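Local coordinates for protein arsenate reductase (ArsC) (Archaeoglobus fulgidus, PDB 1Y1L) that probably reduces arsenate to arsenite in arsenic detoxification, using a fold of the low molecular weight tyrosine phosphatase family, at residues L48-L53 and T106-L111. Residues are numbered along the deposited sequence; the frame is centred on the assembly and turned at random.
Sequences LAERGL and TYRRVL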
# COMPACT_ATOMS: atom_id res chain seq x y z
N LEU A 48 -18.01 25.24 -12.62
CA LEU A 48 -18.41 25.47 -11.25
C LEU A 48 -19.11 26.82 -11.13
O LEU A 48 -20.12 26.93 -10.43
CB LEU A 48 -17.21 25.40 -10.30
CG LEU A 48 -16.64 24.00 -10.07
CD1 LEU A 48 -15.39 24.08 -9.22
CD2 LEU A 48 -17.68 23.13 -9.40
N ALA A 49 -18.57 27.82 -11.82
CA ALA A 49 -19.15 29.17 -11.81
C ALA A 49 -20.54 29.17 -12.45
O ALA A 49 -21.36 30.05 -12.21
CB ALA A 49 -18.24 30.14 -12.55
N GLU A 50 -20.76 28.19 -13.31
CA GLU A 50 -22.03 28.01 -13.99
C GLU A 50 -23.03 27.44 -12.96
O GLU A 50 -24.25 27.50 -13.16
CB GLU A 50 -21.83 27.04 -15.16
CG GLU A 50 -23.02 26.86 -16.09
CD GLU A 50 -22.70 25.92 -17.24
OE1 GLU A 50 -21.92 26.32 -18.14
OE2 GLU A 50 -23.23 24.78 -17.25
N ARG A 51 -22.48 26.88 -11.88
CA ARG A 51 -23.26 26.28 -10.78
C ARG A 51 -23.16 27.18 -9.55
O ARG A 51 -23.59 26.81 -8.46
CB ARG A 51 -22.73 24.88 -10.43
CG ARG A 51 -23.67 24.03 -9.59
CD ARG A 51 -23.13 22.62 -9.40
NE ARG A 51 -22.91 21.90 -10.66
CZ ARG A 51 -23.63 20.87 -11.07
NH1 ARG A 51 -23.36 20.28 -12.23
NH2 ARG A 51 -24.64 20.42 -10.34
N GLY A 52 -22.62 28.38 -9.75
CA GLY A 52 -22.47 29.34 -8.68
C GLY A 52 -21.37 28.96 -7.70
O GLY A 52 -21.46 29.30 -6.52
N LEU A 53 -20.33 28.31 -8.21
CA LEU A 53 -19.22 27.88 -7.37
C LEU A 53 -17.87 28.42 -7.83
O LEU A 53 -17.57 28.44 -9.02
CB LEU A 53 -19.17 26.35 -7.35
CG LEU A 53 -20.42 25.61 -6.87
CD1 LEU A 53 -20.23 24.12 -7.07
CD2 LEU A 53 -20.70 25.91 -5.41
N THR A 106 -17.11 15.87 -21.55
CA THR A 106 -16.49 14.89 -20.66
C THR A 106 -16.28 15.47 -19.27
O THR A 106 -16.42 14.77 -18.27
CB THR A 106 -15.15 14.38 -21.24
OG1 THR A 106 -15.42 13.46 -22.31
CG2 THR A 106 -14.32 13.66 -20.18
N TYR A 107 -15.91 16.75 -19.22
CA TYR A 107 -15.71 17.43 -17.96
C TYR A 107 -16.99 17.42 -17.13
O TYR A 107 -16.97 17.18 -15.93
CB TYR A 107 -15.28 18.85 -18.20
CG TYR A 107 -13.80 19.03 -18.23
CD1 TYR A 107 -13.04 18.56 -19.28
CD2 TYR A 107 -13.17 19.70 -17.20
CE1 TYR A 107 -11.68 18.76 -19.31
CE2 TYR A 107 -11.80 19.91 -17.23
CZ TYR A 107 -11.07 19.44 -18.28
OH TYR A 107 -9.72 19.66 -18.27
N ARG A 108 -18.11 17.75 -17.77
CA ARG A 108 -19.39 17.76 -17.08
C ARG A 108 -19.71 16.37 -16.56
O ARG A 108 -20.23 16.23 -15.45
CB ARG A 108 -20.50 18.26 -18.01
CG ARG A 108 -20.54 19.79 -18.19
CD ARG A 108 -21.81 20.25 -18.91
NE ARG A 108 -22.03 21.69 -18.79
CZ ARG A 108 -21.51 22.61 -19.61
NH1 ARG A 108 -21.78 23.89 -19.42
NH2 ARG A 108 -20.72 22.26 -20.62
N ARG A 109 -19.42 15.36 -17.37
CA ARG A 109 -19.66 13.98 -16.98
C ARG A 109 -18.83 13.67 -15.72
O ARG A 109 -19.31 13.01 -14.79
CB ARG A 109 -19.28 13.03 -18.12
CG ARG A 109 -19.71 11.59 -17.93
CD ARG A 109 -18.49 10.69 -17.78
NE ARG A 109 -18.67 9.45 -18.53
CZ ARG A 109 -18.05 9.15 -19.67
NH1 ARG A 109 -18.30 7.99 -20.26
NH2 ARG A 109 -17.16 9.99 -20.20
N VAL A 110 -17.58 14.12 -15.72
CA VAL A 110 -16.68 13.93 -14.58
C VAL A 110 -17.25 14.67 -13.38
O VAL A 110 -17.19 14.18 -12.26
CB VAL A 110 -15.27 14.45 -14.88
CG1 VAL A 110 -14.45 14.55 -13.62
CG2 VAL A 110 -14.60 13.54 -15.88
N LEU A 111 -17.79 15.85 -13.62
CA LEU A 111 -18.36 16.66 -12.56
C LEU A 111 -19.50 15.92 -11.88
O LEU A 111 -19.61 15.93 -10.65
CB LEU A 111 -18.89 17.98 -13.12
CG LEU A 111 -19.53 18.91 -12.09
CD1 LEU A 111 -18.48 19.31 -11.10
CD2 LEU A 111 -20.11 20.14 -12.77
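Glu50 and Arg108 form the salt bridge of this contact. Arg108 NH1 lies 2.8 Å from both Glu50 OE1 and Glu50 OE2, so one nitrogen meets the whole carboxylate. Arg108 NH1 donates a hydrogen bond to Glu50 OE2, with an N-H...O angle of 172°, and uses the syn lone pair of that oxygen. The carboxylate sits at the edge of the guanidinium, with the two planes only 26° apart. The two side chains run roughly perpendicular to each other. Glu50 reaches the arginine because its CG stands anti to the backbone N (chi1 -173°) and the chain stays extended beyond it. Arg46 also approaches the pair, making a long, weak ion pair with Glu50 while lying close to the like charge of Arg108.

The apolar part is carried by Leu111. Leu111 CD1 meets Leu48 CD2 at 4.3 Å, a loose touch between two buried side chains. Leu111 CD2 lies obliquely by the Arg51 guanidinium, 3.3 Å from Arg51 NH1. Arg51 comes from the opposite direction, its chain bent at chi3, and its charge is paired with Glu115 further along helix 106-121. Met15 and Leu19 of helix 12-21 also pack on Leu111, and Ala18 packs on Leu48.

Backbone bonds shape the 48-53 side. A Schellman motif ends helix 42-49, with Gly52 at positive phi as the C-prime residue. Leu53 N bonds to Leu48 O, which also accepts from Arg51 N, and Gly52 N bonds weakly to Ala49 O.

The contact thus joins the C-terminal end of helix 42-49 to the first turns of helix 106-121, within the low molecular weight phosphatase fold. Leucines make its buried side, and ion pairs border it where Glu50 and Arg51 are exposed. The nearby Arg46 and Arg108 would tend to keep Glu50 ionised.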